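Local coordinates for glucanase (Clostridium thermocellum, PDB 5GXX), which probably hydrolyses beta-1,4-glucan chains of cellulose as a family 9 endoglucanase of the cellulosome, at residues D274-Q279 and G292-D297. The protein carries 1 engineered substitution. Sequence-based numbering, arbitrary orientation.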
ATOM      1  N   ASP A 274       6.341  56.940 -22.576  1.00 12.06           N
ATOM      2  CA  ASP A 274       6.670  57.846 -21.474  1.00 11.95           C
ATOM      3  C   ASP A 274       6.273  57.206 -20.142  1.00 11.06           C
ATOM      4  O   ASP A 274       6.994  57.323 -19.160  1.00 10.87           O
ATOM      5  CB  ASP A 274       5.958  59.192 -21.637  1.00 12.51           C
ATOM      6  CG  ASP A 274       6.640  60.105 -22.653  1.00 12.33           C
ATOM      7  OD1 ASP A 274       7.662  59.714 -23.266  1.00 13.34           O
ATOM      8  OD2 ASP A 274       6.150  61.243 -22.778  1.00 14.23           O
ATOM      9  N   TRP A 275       5.123  56.540 -20.112  1.00 12.30           N
ATOM     10  CA  TRP A 275       4.652  55.886 -18.897  1.00 10.61           C
ATOM     11  C   TRP A 275       5.618  54.827 -18.389  1.00 11.02           C
ATOM     12  O   TRP A 275       5.685  54.605 -17.188  1.00 11.02           O
ATOM     13  CB  TRP A 275       3.243  55.317 -19.103  1.00 10.51           C
ATOM     14  CG  TRP A 275       2.610  54.682 -17.895  1.00  9.56           C
ATOM     15  CD1 TRP A 275       1.965  55.307 -16.866  1.00 10.89           C
ATOM     16  CD2 TRP A 275       2.589  53.283 -17.591  1.00  9.90           C
ATOM     17  NE1 TRP A 275       1.560  54.378 -15.921  1.00  9.98           N
ATOM     18  CE2 TRP A 275       1.917  53.128 -16.358  1.00  8.43           C
ATOM     19  CE3 TRP A 275       3.064  52.144 -18.251  1.00 11.71           C
ATOM     20  CZ2 TRP A 275       1.696  51.878 -15.785  1.00 11.58           C
ATOM     21  CZ3 TRP A 275       2.842  50.902 -17.685  1.00 11.78           C
ATOM     22  CH2 TRP A 275       2.161  50.782 -16.462  1.00 11.71           C
ATOM     23  N   TRP A 276       6.330  54.193 -19.310  1.00 10.11           N
ATOM     24  CA  TRP A 276       7.338  53.195 -18.993  1.00 10.45           C
ATOM     25  C   TRP A 276       8.697  53.778 -18.575  1.00 11.29           C
ATOM     26  O   TRP A 276       9.488  53.068 -17.958  1.00 11.81           O
ATOM     27  CB  TRP A 276       7.514  52.280 -20.206  1.00 10.45           C
ATOM     28  CG  TRP A 276       6.502  51.187 -20.206  1.00  9.44           C
ATOM     29  CD1 TRP A 276       5.252  51.198 -20.784  1.00 10.56           C
ATOM     30  CD2 TRP A 276       6.633  49.924 -19.552  1.00  9.30           C
ATOM     31  NE1 TRP A 276       4.609  50.002 -20.528  1.00 11.12           N
ATOM     32  CE2 TRP A 276       5.439  49.206 -19.771  1.00 12.09           C
ATOM     33  CE3 TRP A 276       7.671  49.315 -18.830  1.00  9.25           C
ATOM     34  CZ2 TRP A 276       5.246  47.915 -19.259  1.00 11.03           C
ATOM     35  CZ3 TRP A 276       7.487  48.031 -18.342  1.00 12.55           C
ATOM     36  CH2 TRP A 276       6.276  47.343 -18.556  1.00 10.88           C
ATOM     37  N   THR A 277       8.975  55.032 -18.926  1.00 11.53           N
ATOM     38  CA  THR A 277      10.279  55.640 -18.663  1.00 11.18           C
ATOM     39  C   THR A 277      10.368  56.188 -17.235  1.00 11.37           C
ATOM     40  O   THR A 277       9.345  56.463 -16.613  1.00 10.50           O
ATOM     41  CB  THR A 277      10.578  56.806 -19.630  1.00 11.86           C
ATOM     42  OG1 THR A 277       9.662  57.888 -19.392  1.00 13.03           O
ATOM     43  CG2 THR A 277      10.556  56.346 -21.091  1.00 11.69           C
ATOM     44  N   PRO A 278      11.584  56.384 -16.711  1.00 10.92           N
ATOM     45  CA  PRO A 278      11.735  56.992 -15.386  1.00 10.44           C
ATOM     46  C   PRO A 278      11.019  58.332 -15.188  1.00 10.29           C
ATOM     47  O   PRO A 278      10.552  58.623 -14.086  1.00 10.81           O
ATOM     48  CB  PRO A 278      13.255  57.133 -15.233  1.00 10.66           C
ATOM     49  CG  PRO A 278      13.766  55.933 -15.988  1.00 10.58           C
ATOM     50  CD  PRO A 278      12.887  55.930 -17.226  1.00 10.82           C
ATOM     51  N   GLN A 279      10.879  59.145 -16.238  1.00 11.14           N
ATOM     52  CA  GLN A 279      10.234  60.450 -16.075  1.00 10.46           C
ATOM     53  C   GLN A 279       8.701  60.361 -16.042  1.00 11.11           C
ATOM     54  O   GLN A 279       8.052  61.299 -15.578  1.00 11.73           O
ATOM     55  CB  GLN A 279      10.703  61.418 -17.164  1.00 11.59           C
ATOM     56  CG  GLN A 279      12.180  61.842 -17.047  1.00 12.01           C
ATOM     57  CD  GLN A 279      12.531  62.760 -15.898  1.00 12.07           C
ATOM     58  OE1 GLN A 279      11.697  63.477 -15.349  1.00 13.81           O
ATOM     59  NE2 GLN A 279      13.818  62.779 -15.555  1.00 16.64           N
ATOM     60  N   GLY A 292      16.330  49.766 -10.777  1.00 11.96           N
ATOM     61  CA  GLY A 292      16.133  50.299 -12.133  1.00 11.67           C
ATOM     62  C   GLY A 292      15.306  49.466 -13.100  1.00 11.10           C
ATOM     63  O   GLY A 292      15.236  49.791 -14.295  1.00 10.95           O
ATOM     64  N   LEU A 293      14.670  48.405 -12.601  1.00 10.05           N
ATOM     65  CA  LEU A 293      13.833  47.556 -13.450  1.00 10.79           C
ATOM     66  C   LEU A 293      12.404  48.079 -13.465  1.00 10.17           C
ATOM     67  O   LEU A 293      11.803  48.234 -12.404  1.00 10.95           O
ATOM     68  CB  LEU A 293      13.825  46.097 -12.976  1.00 11.00           C
ATOM     69  CG  LEU A 293      12.854  45.127 -13.658  1.00 10.61           C
ATOM     70  CD1 LEU A 293      13.254  44.898 -15.125  1.00 10.40           C
ATOM     71  CD2 LEU A 293      12.863  43.800 -12.913  1.00 12.68           C
ATOM     72  N   ALA A 294      11.855  48.335 -14.654  1.00  9.57           N
ATOM     73  CA  ALA A 294      10.434  48.698 -14.769  1.00  8.66           C
ATOM     74  C   ALA A 294       9.698  47.407 -14.450  1.00  8.52           C
ATOM     75  O   ALA A 294       9.949  46.388 -15.105  1.00 10.08           O
ATOM     76  CB  ALA A 294      10.105  49.254 -16.182  1.00 10.01           C
ATOM     77  N   HIS A 295       8.837  47.438 -13.433  1.00  8.96           N
ATOM     78  CA  HIS A 295       8.268  46.223 -12.845  1.00 10.24           C
ATOM     79  C   HIS A 295       6.735  46.251 -12.930  1.00  9.87           C
ATOM     80  O   HIS A 295       6.031  46.865 -12.104  1.00 11.52           O
ATOM     81  CB  HIS A 295       8.744  46.093 -11.389  1.00 10.21           C
ATOM     82  CG  HIS A 295       8.738  44.692 -10.855  1.00 10.14           C
ATOM     83  ND1 HIS A 295       7.572  44.037 -10.511  1.00 14.26           N
ATOM     84  CD2 HIS A 295       9.755  43.843 -10.567  1.00 10.82           C
ATOM     85  CE1 HIS A 295       7.876  42.836 -10.055  1.00 11.05           C
ATOM     86  NE2 HIS A 295       9.191  42.684 -10.092  1.00 10.31           N
ATOM     87  N   LEU A 296       6.212  45.624 -13.978  1.00 10.85           N
ATOM     88  CA  LEU A 296       4.799  45.801 -14.287  1.00 11.05           C
ATOM     89  C   LEU A 296       3.860  45.012 -13.389  1.00 13.16           C
ATOM     90  O   LEU A 296       2.778  45.512 -13.055  1.00 14.20           O
ATOM     91  CB  LEU A 296       4.501  45.507 -15.769  1.00 10.91           C
ATOM     92  CG  LEU A 296       3.049  45.680 -16.254  1.00 10.41           C
ATOM     93  CD1 LEU A 296       2.728  47.177 -16.247  1.00 10.41           C
ATOM     94  CD2 LEU A 296       2.913  45.041 -17.625  1.00 11.58           C
ATOM     95  N   ASP A 297       4.276  43.800 -13.025  1.00 12.20           N
ATOM     96  CA  ASP A 297       3.394  42.890 -12.318  1.00 14.34           C
ATOM     97  C   ASP A 297       4.264  41.856 -11.636  1.00 15.54           C
ATOM     98  O   ASP A 297       5.441  41.735 -11.956  1.00 13.92           O
ATOM     99  CB  ASP A 297       2.461  42.222 -13.338  1.00 15.28           C
ATOM    100  CG  ASP A 297       1.215  41.590 -12.712  1.00 19.18           C
ATOM    101  OD1 ASP A 297       0.671  42.099 -11.714  1.00 24.45           O
ATOM    102  OD2 ASP A 297       0.764  40.551 -13.224  1.00 29.33           O
TER
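With CG anti to the backbone N in both Trp275 (chi1 -177°) and Leu296 (chi1 -179°), the ends of the two side chains come together, the six-membered ring of the indole against Leu296 CD1. The two side chains meet at about a right angle. Leu296 CD1 reaches the edge of the Trp275 ring, near its plane, 3.7 Å from Trp275 CH2. The Trp276 indole also reaches Leu296. Trp276 CH2 lies 3.8 Å from Leu296 CB, and Leu296 CD2 is 4.0 Å from Trp276 CZ2. Leu296 therefore touches both indoles. Ala294 CB lies at the edge of the Trp276 ring, near its plane, 3.6 Å from CE3 and equally close to CZ3. The two tryptophans also pack on each other, with Trp275 CZ3 3.4 Å above one face of the Trp276 ring, offset toward the rim. The contact is apolar and largely buried. Trp276 NE1 donates a hydrogen bond to Trp241 O. Where the helix ends, Asp274 O accepts both Thr277 N and, at 2.7 Å, Thr277 OG1. These two hydrogen bonds tie the first residue to leave helical angles back to the last turn. In the family 9 catalytic domain, an (alpha/alpha)6 barrel, the contact joins the C-terminal end of helix 263-276 to the loop before helix 301-318. Tyr304 of helix 301-318 touches Leu296, and Glu308 touches Trp276. Phe331 of helix 322-340 also packs on Trp276.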